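Local coordinates for C2 domain protein (Ramazzottius varieornatus, PDB 7DF2) that binds calcium ions through loops at one end of a C2-domain beta sandwich and, carrying a signal peptide, is probably secreted, at residues K71-F75 against N94-L98; T52-H57 against E175-S179; I43-V47 against A74-T78. All coordinates share one frame; numbering follows the deposited sequence. Where two conformers were deposited one is given.

Contact 1: K71-F75 against N94-L98; sequences KIIAF and NYITL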
loop_
_atom_site.group_PDB
_atom_site.type_symbol
_atom_site.label_atom_id
_atom_site.label_comp_id
_atom_site.label_asym_id
_atom_site.label_seq_id
_atom_site.Cartn_x
_atom_site.Cartn_y
_atom_site.Cartn_z
ATOM N N LYS A 71 -2.968 -13.554 1.555
ATOM C CA LYS A 71 -1.636 -13.029 1.803
ATOM C C LYS A 71 -1.655 -11.610 1.259
ATOM O O LYS A 71 -1.915 -11.405 0.066
ATOM C CB LYS A 71 -0.545 -13.864 1.126
ATOM C CG LYS A 71 0.875 -13.311 1.386
ATOM C CD LYS A 71 1.953 -14.267 0.847
ATOM C CE LYS A 71 3.354 -13.689 1.062
ATOM N NZ LYS A 71 4.427 -14.585 0.532
ATOM N N ILE A 72 -1.421 -10.637 2.130
ATOM C CA ILE A 72 -1.567 -9.228 1.786
ATOM C C ILE A 72 -0.225 -8.554 2.005
ATOM O O ILE A 72 0.346 -8.646 3.095
ATOM C CB ILE A 72 -2.675 -8.564 2.626
ATOM C CG1 ILE A 72 -4.004 -9.283 2.374
ATOM C CG2 ILE A 72 -2.790 -7.077 2.284
ATOM C CD1 ILE A 72 -5.158 -8.854 3.301
ATOM N N ILE A 73 0.285 -7.892 0.971
ATOM C CA ILE A 73 1.610 -7.281 1.009
ATOM C C ILE A 73 1.495 -5.821 0.590
ATOM O O ILE A 73 0.584 -5.438 -0.150
ATOM C CB ILE A 73 2.615 -8.033 0.101
ATOM C CG1 ILE A 73 2.223 -7.881 -1.372
ATOM C CG2 ILE A 73 2.663 -9.521 0.469
ATOM C CD1 ILE A 73 3.135 -8.665 -2.316
ATOM N N ALA A 74 2.417 -4.992 1.088
ATOM C CA ALA A 74 2.323 -3.548 0.905
ATOM C C ALA A 74 3.696 -2.934 0.672
ATOM O O ALA A 74 4.727 -3.468 1.094
ATOM C CB ALA A 74 1.666 -2.863 2.113
ATOM N N PHE A 75 3.690 -1.781 0.002
ATOM C CA PHE A 75 4.919 -1.060 -0.313
ATOM C C PHE A 75 4.594 0.412 -0.534
ATOM O O PHE A 75 3.563 0.733 -1.133
ATOM C CB PHE A 75 5.577 -1.668 -1.559
ATOM C CG PHE A 75 6.965 -1.147 -1.838
ATOM C CD1 PHE A 75 8.063 -1.680 -1.173
ATOM C CD2 PHE A 75 7.167 -0.143 -2.774
ATOM C CE1 PHE A 75 9.345 -1.217 -1.440
ATOM C CE2 PHE A 75 8.444 0.325 -3.041
ATOM C CZ PHE A 75 9.530 -0.213 -2.367
ATOM N N ASN A 94 9.797 -7.449 -2.919
ATOM C CA ASN A 94 10.257 -6.338 -2.097
ATOM C C ASN A 94 9.154 -5.726 -1.244
ATOM O O ASN A 94 9.446 -4.862 -0.407
ATOM C CB ASN A 94 10.886 -5.254 -2.976
ATOM C CG ASN A 94 12.080 -5.774 -3.760
ATOM O OD1 ASN A 94 12.342 -5.344 -4.884
ATOM N ND2 ASN A 94 12.797 -6.727 -3.176
ATOM N N TYR A 95 7.903 -6.137 -1.436
ATOM C CA TYR A 95 6.836 -5.652 -0.574
ATOM C C TYR A 95 6.996 -6.221 0.835
ATOM O O TYR A 95 7.684 -7.221 1.061
ATOM C CB TYR A 95 5.460 -6.058 -1.114
ATOM C CG TYR A 95 4.950 -5.339 -2.342
ATOM C CD1 TYR A 95 5.728 -5.204 -3.494
ATOM C CD2 TYR A 95 3.649 -4.834 -2.364
ATOM C CE1 TYR A 95 5.220 -4.564 -4.637
ATOM C CE2 TYR A 95 3.140 -4.203 -3.491
ATOM C CZ TYR A 95 3.925 -4.074 -4.621
ATOM O OH TYR A 95 3.394 -3.432 -5.714
ATOM N N ILE A 96 6.318 -5.591 1.788
ATOM C CA ILE A 96 6.280 -6.057 3.174
ATOM C C ILE A 96 5.015 -6.882 3.381
ATOM O O ILE A 96 3.910 -6.404 3.091
ATOM C CB ILE A 96 6.311 -4.870 4.151
ATOM C CG1 ILE A 96 7.468 -3.918 3.822
ATOM C CG2 ILE A 96 6.322 -5.368 5.608
ATOM C CD1 ILE A 96 8.811 -4.575 3.828
ATOM N N THR A 97 5.155 -8.099 3.915
ATOM C CA THR A 97 3.986 -8.932 4.198
ATOM C C THR A 97 3.300 -8.445 5.474
ATOM O O THR A 97 3.927 -8.376 6.538
ATOM C CB THR A 97 4.371 -10.406 4.329
ATOM O OG1 THR A 97 5.006 -10.847 3.128
ATOM C CG2 THR A 97 3.140 -11.275 4.543
ATOM N N LEU A 98 2.015 -8.107 5.366
ATOM C CA LEU A 98 1.215 -7.664 6.498
ATOM C C LEU A 98 0.309 -8.748 7.059
ATOM O O LEU A 98 0.110 -8.810 8.278
ATOM C CB LEU A 98 0.351 -6.466 6.103
ATOM C CG LEU A 98 1.071 -5.304 5.433
ATOM C CD1 LEU A 98 0.087 -4.182 5.136
ATOM C CD2 LEU A 98 2.208 -4.799 6.295
#

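Contact 2: T52-H57 against E175-S179; sequences TQGKSH and EDRAS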
loop_
_atom_site.group_PDB
_atom_site.type_symbol
_atom_site.label_atom_id
_atom_site.label_comp_id
_atom_site.label_asym_id
_atom_site.label_seq_id
_atom_site.Cartn_x
_atom_site.Cartn_y
_atom_site.Cartn_z
ATOM N N THR A 52 -12.297 -8.082 0.588
ATOM C CA THR A 52 -12.187 -8.923 -0.601
ATOM C C THR A 52 -13.544 -9.232 -1.217
ATOM O O THR A 52 -13.598 -9.712 -2.360
ATOM C CB THR A 52 -11.533 -10.257 -0.268
ATOM O OG1 THR A 52 -12.437 -11.013 0.551
ATOM C CG2 THR A 52 -10.203 -10.074 0.480
ATOM N N GLN A 53 -14.625 -9.012 -0.467
ATOM C CA GLN A 53 -15.970 -9.461 -0.828
ATOM C C GLN A 53 -16.029 -10.966 -1.078
ATOM O O GLN A 53 -16.980 -11.466 -1.701
ATOM C CB GLN A 53 -16.501 -8.698 -2.047
ATOM C CG GLN A 53 -16.426 -7.182 -1.904
ATOM C CD GLN A 53 -17.112 -6.476 -3.043
ATOM O OE1 GLN A 53 -16.661 -6.556 -4.184
ATOM N NE2 GLN A 53 -18.208 -5.769 -2.744
ATOM N N GLY A 54 -15.026 -11.687 -0.591
ATOM C CA GLY A 54 -14.924 -13.114 -0.790
ATOM C C GLY A 54 -14.557 -13.549 -2.184
ATOM O O GLY A 54 -14.715 -14.730 -2.499
ATOM N N LYS A 55 -14.049 -12.644 -3.025
ATOM C CA LYS A 55 -13.909 -12.933 -4.444
ATOM C C LYS A 55 -12.491 -12.698 -4.944
ATOM O O LYS A 55 -11.779 -11.797 -4.485
ATOM C CB LYS A 55 -14.867 -12.070 -5.253
ATOM C CG LYS A 55 -16.333 -12.408 -4.993
ATOM C CD LYS A 55 -17.255 -11.456 -5.742
ATOM C CE LYS A 55 -18.715 -11.731 -5.399
ATOM N NZ LYS A 55 -19.638 -10.894 -6.227
ATOM N N SER A 56 -12.119 -13.498 -5.939
ATOM C CA SER A 56 -10.934 -13.293 -6.744
ATOM C C SER A 56 -11.201 -12.161 -7.738
ATOM O O SER A 56 -12.338 -11.720 -7.914
ATOM C CB SER A 56 -10.594 -14.574 -7.495
ATOM O OG SER A 56 -10.245 -15.614 -6.604
ATOM N N HIS A 57 -10.150 -11.722 -8.438
ATOM C CA HIS A 57 -10.310 -10.600 -9.361
ATOM C C HIS A 57 -11.268 -10.921 -10.507
ATOM O O HIS A 57 -11.802 -9.992 -11.127
ATOM C CB HIS A 57 -8.957 -10.183 -9.933
ATOM C CG HIS A 57 -8.375 -11.177 -10.884
ATOM N ND1 HIS A 57 -8.382 -10.992 -12.251
ATOM C CD2 HIS A 57 -7.773 -12.371 -10.668
ATOM C CE1 HIS A 57 -7.798 -12.025 -12.833
ATOM N NE2 HIS A 57 -7.418 -12.875 -11.894
ATOM N N GLU A 175 -7.698 -2.646 -8.805
ATOM C CA GLU A 175 -7.492 -2.329 -10.219
ATOM C C GLU A 175 -8.374 -3.182 -11.125
ATOM O O GLU A 175 -8.851 -2.696 -12.162
ATOM C CB GLU A 175 -6.017 -2.475 -10.610
ATOM C CG GLU A 175 -5.523 -3.893 -10.908
ATOM C CD GLU A 175 -4.036 -3.960 -11.300
ATOM O OE1 GLU A 175 -3.419 -2.914 -11.601
ATOM O OE2 GLU A 175 -3.479 -5.078 -11.302
ATOM N N ASP A 176 -8.616 -4.437 -10.749
ATOM C CA ASP A 176 -9.430 -5.356 -11.537
ATOM C C ASP A 176 -10.903 -5.329 -11.144
ATOM O O ASP A 176 -11.774 -5.380 -12.018
ATOM C CB ASP A 176 -8.899 -6.788 -11.397
ATOM C CG ASP A 176 -7.614 -7.024 -12.168
ATOM O OD1 ASP A 176 -7.198 -6.147 -12.965
ATOM O OD2 ASP A 176 -7.015 -8.103 -11.973
ATOM N N ARG A 177 -11.208 -5.277 -9.850
ATOM C CA ARG A 177 -12.583 -5.188 -9.343
ATOM C C ARG A 177 -12.651 -3.971 -8.430
ATOM O O ARG A 177 -12.253 -4.046 -7.259
ATOM C CB ARG A 177 -13.004 -6.441 -8.574
ATOM C CG ARG A 177 -13.410 -7.634 -9.402
ATOM C CD ARG A 177 -13.873 -8.778 -8.510
ATOM N NE ARG A 177 -15.307 -8.694 -8.228
ATOM C CZ ARG A 177 -15.825 -8.343 -7.052
ATOM N NH1 ARG A 177 -17.141 -8.285 -6.906
ATOM N NH2 ARG A 177 -15.040 -8.071 -6.018
ATOM N N ALA A 178 -13.169 -2.859 -8.958
ATOM C CA ALA A 178 -13.226 -1.623 -8.184
ATOM C C ALA A 178 -14.088 -1.746 -6.935
ATOM O O ALA A 178 -13.921 -0.945 -6.012
ATOM C CB ALA A 178 -13.736 -0.474 -9.057
ATOM N N SER A 179 -15.003 -2.727 -6.870
ATOM C CA SER A 179 -15.812 -2.872 -5.664
ATOM C C SER A 179 -15.046 -3.516 -4.515
ATOM O O SER A 179 -15.516 -3.457 -3.374
ATOM C CB SER A 179 -17.080 -3.684 -5.940
ATOM O OG SER A 179 -16.761 -5.014 -6.291
HETATM O O HOH W 1 -12.439 -8.944 -4.957
HETATM O O HOH W 2 -19.271 -8.291 -5.123
#

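Contact 3: I43-V47 against A74-T78; sequences IEMNV and AFIDT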
loop_
_atom_site.group_PDB
_atom_site.type_symbol
_atom_site.label_atom_id
_atom_site.label_comp_id
_atom_site.label_asym_id
_atom_site.label_seq_id
_atom_site.Cartn_x
_atom_site.Cartn_y
_atom_site.Cartn_z
ATOM N N ILE A 43 7.269 8.870 5.272
ATOM C CA ILE A 43 5.889 8.549 4.934
ATOM C C ILE A 43 5.498 7.296 5.697
ATOM O O ILE A 43 6.205 6.288 5.628
ATOM C CB ILE A 43 5.706 8.318 3.422
ATOM C CG1 ILE A 43 6.178 9.539 2.633
ATOM C CG2 ILE A 43 4.242 7.979 3.089
ATOM C CD1 ILE A 43 7.521 9.339 2.007
ATOM N N GLU A 44 4.373 7.357 6.405
ATOM C CA GLU A 44 3.795 6.194 7.069
ATOM C C GLU A 44 2.536 5.791 6.327
ATOM O O GLU A 44 1.718 6.648 5.970
ATOM C CB GLU A 44 3.479 6.488 8.539
ATOM C CG GLU A 44 4.707 6.907 9.336
ATOM C CD GLU A 44 4.392 7.134 10.804
ATOM O OE1 GLU A 44 3.207 7.009 11.201
ATOM O OE2 GLU A 44 5.326 7.453 11.559
ATOM N N MET A 45 2.400 4.492 6.072
ATOM C CA MET A 45 1.252 3.933 5.371
ATOM C C MET A 45 0.579 2.927 6.290
ATOM O O MET A 45 1.188 1.920 6.670
ATOM C CB MET A 45 1.690 3.273 4.067
ATOM C CG MET A 45 0.625 2.422 3.377
ATOM S SD MET A 45 1.376 1.687 1.900
ATOM C CE MET A 45 0.053 0.587 1.375
ATOM N N ASN A 46 -0.661 3.217 6.666
ATOM C CA ASN A 46 -1.445 2.377 7.564
ATOM C C ASN A 46 -2.479 1.637 6.727
ATOM O O ASN A 46 -3.360 2.264 6.123
ATOM C CB ASN A 46 -2.109 3.248 8.629
ATOM C CG ASN A 46 -2.983 2.477 9.607
ATOM O OD1 ASN A 46 -4.029 2.988 10.026
ATOM N ND2 ASN A 46 -2.533 1.300 10.049
ATOM N N VAL A 47 -2.363 0.314 6.670
ATOM C CA VAL A 47 -3.345 -0.514 5.980
ATOM C C VAL A 47 -4.395 -0.908 7.010
ATOM O O VAL A 47 -4.132 -1.706 7.912
ATOM C CB VAL A 47 -2.692 -1.732 5.323
ATOM C CG1 VAL A 47 -3.759 -2.650 4.710
ATOM C CG2 VAL A 47 -1.709 -1.250 4.265
ATOM N N ALA A 74 2.417 -4.992 1.088
ATOM C CA ALA A 74 2.323 -3.548 0.905
ATOM C C ALA A 74 3.696 -2.934 0.672
ATOM O O ALA A 74 4.727 -3.468 1.094
ATOM C CB ALA A 74 1.666 -2.863 2.113
ATOM N N PHE A 75 3.690 -1.781 0.002
ATOM C CA PHE A 75 4.919 -1.060 -0.313
ATOM C C PHE A 75 4.594 0.412 -0.534
ATOM O O PHE A 75 3.563 0.733 -1.133
ATOM C CB PHE A 75 5.577 -1.668 -1.559
ATOM C CG PHE A 75 6.965 -1.147 -1.838
ATOM C CD1 PHE A 75 8.063 -1.680 -1.173
ATOM C CD2 PHE A 75 7.167 -0.143 -2.774
ATOM C CE1 PHE A 75 9.345 -1.217 -1.440
ATOM C CE2 PHE A 75 8.444 0.325 -3.041
ATOM C CZ PHE A 75 9.530 -0.213 -2.367
ATOM N N ILE A 76 5.466 1.301 -0.050
ATOM C CA ILE A 76 5.362 2.729 -0.341
ATOM C C ILE A 76 6.274 3.001 -1.533
ATOM O O ILE A 76 7.504 2.911 -1.408
ATOM C CB ILE A 76 5.768 3.588 0.869
ATOM C CG1 ILE A 76 4.839 3.342 2.060
ATOM C CG2 ILE A 76 5.784 5.051 0.494
ATOM C CD1 ILE A 76 5.420 3.837 3.417
ATOM N N ASP A 77 5.682 3.328 -2.691
ATOM C CA ASP A 77 6.430 3.467 -3.948
ATOM C C ASP A 77 6.743 4.942 -4.201
ATOM O O ASP A 77 5.928 5.677 -4.766
ATOM C CB ASP A 77 5.641 2.862 -5.107
ATOM C CG ASP A 77 6.409 2.906 -6.428
ATOM O OD1 ASP A 77 7.581 3.365 -6.437
ATOM O OD2 ASP A 77 5.833 2.473 -7.452
ATOM N N THR A 78 7.949 5.361 -3.834
ATOM C CA THR A 78 8.360 6.743 -4.033
ATOM C C THR A 78 9.006 6.992 -5.389
ATOM O O THR A 78 9.338 8.145 -5.691
ATOM C CB THR A 78 9.349 7.151 -2.940
ATOM O OG1 THR A 78 10.451 6.238 -2.950
ATOM C CG2 THR A 78 8.654 7.141 -1.558
#

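Contact 1: K71-F75 against N94-L98
I96 N donates to A74 O over 2.7 Å in an almost straight bond (172° at the hydrogen). The bond belongs to the antiparallel pairing of strands 70-77 and 96-100 in one sheet of the C2-domain beta sandwich. A74 N returns a bond to I96 O at 2.9 Å, completing a hydrogen-bonded pair, and L98 N donates a hydrogen bond to I72 O. At the neighbouring non-hydrogen-bonded pair I73-T97, the CA of I73 comes to 3.2 Å from I96 O as a CA-H...O contact.

On the face carrying I73 and T97, I73 holds CG1 between its backbone N and carbonyl carbon (chi1 67°). I73 CG1 thereby meets Y95 CD2 at 3.5 Å, CD1 packs on Y95 CB and CG, and CG2 turns to T97 OG1. The I73 and Y95 side chains cross at about a right angle. With these branches gone, an alanine here would probably open a gap between Y95 and T97 and give the tyrosine ring more freedom to turn. F75 CB stands over the centre of the Y95 ring, 3.8 Å from its centroid, a CH-pi contact; the two rings themselves meet obliquely, their planes at 36°. R129 of strand 121-136 also touches Y95. On the face carrying A74, its CB rests against L98 CD1 at 3.7 Å.

Contact 2: T52-H57 against E175-S179
R177 reaches from the 175-179 loop into the 52-57 loop, in one of its two modelled conformers. CB heads toward the other loop; R177 CG then passes H57 O at 3.3 Å, and R177 CD lies 3.4 Å from S56 O, so the aliphatic part of the chain runs against backbone carbonyls. A bend at chi3 (89°) turns the guanidinium toward Q53 OE1 and K55 CD. K55 CD lies over one face, offset toward the rim and 3.4 Å from R177 NH1. R177 NH2 donates to Q53 OE1 at 2.9 Å, in the plane of that carbonyl although Q53 OE1 is tilted from the guanidinium plane; R177 NH1 adds a weak bond to the same oxygen. S179 OG donates to Q53 OE1 as well, at 2.6 Å, so two firm donors from one loop grip this oxygen.

Q53 is presented by a type I' beta turn from T52 to K55, within which T52 OG1 accepts from G54 N as an ST turn. The turn follows strand 41-51 of the C2 sandwich and leads toward the calcium-binding loop: S56 OG bonds D141, a calcium ligand. Water 1 accepts a hydrogen bond from R177 NH2 and lies 2.9 Å from T52 O, within bonding distance. Water 2 sits at the guanidinium edge and accepts from both R177 NH1 and K55 NZ, bridging two like charges. Beyond them, H57 and D176 lie side by side with ring and carboxylate planes 45° apart; D176 OD2 takes its salt bridge from K142, and D176 CB packs 3.7 Å from H57 CB.

Contact 3: I43-V47 against A74-T78
This is buried apolar packing between the two sheets of the sandwich, joining strand 41-51 of one to strand 70-77 of the other. Over these segments the strands run roughly antiparallel, at 149°, with their axes no nearer than 8.2 Å, so the junction is made by side chains, which also reach backbone carbonyls. M45 and I76 carry much of it. M45 has its CG anti to the backbone N (chi1 169°) and the rest of its chain extended, which carries it across toward A74. M45 CB meets I76 CG1 at 3.7 Å, SD slides past the same CG1, and the M45 CE methyl ends on A74 CB at 3.9 Å. M45 and I76 thus pass alongside each other in opposite directions. M45 SD also comes to 3.9 Å from F75 O.

I76 returns the approach from the far sheet: its CD1 reaches past M45 to the backbone, 3.4 Å from I43 O, while its CG2 faces I43 CG2 at 4.2 Å. The arrangement is that of a C2-domain beta sandwich, in which alternate residues of facing strands fill the interior. I43, M45 and V47 all point inward, whereas E44 points away and is held by R187 and Y189; N46, between M45 and V47, has polar partners in R185 and D111. Opposite, A74 and I76 point inward and D77 makes a salt bridge with R129. The filling continues beyond the two segments, with M128 and V130 of strand 121-136 and L184 of strand 181-190 against M45, and W188 against I43. Between the two segments the end contacts are longer: I43 CD1 lies 4.3 Å from T78 CG2, and V47 CG2 is likewise 4.3 Å from A74 CB.

Overall arrangement
Contacts 1 and 3 share A74, F75 and strand 70-77, but use it differently: contact 1 pairs it edge to edge with strand 96-100 through backbone hydrogen bonds, while contact 3 packs it face to face against strand 41-51 of the other sheet through side-chain packing, without backbone pairing. They meet where L98 CD1 touches V47 CG2. Contact 3 is buried in the core and contact 1 is partly exposed. Contact 2 lies farther out, its centre about 18 and 21 Å from those of contacts 1 and 3. There, loops without regular structure are held by arginine, amide and hydroxyl side chains and bridging waters, near the calcium end of the domain.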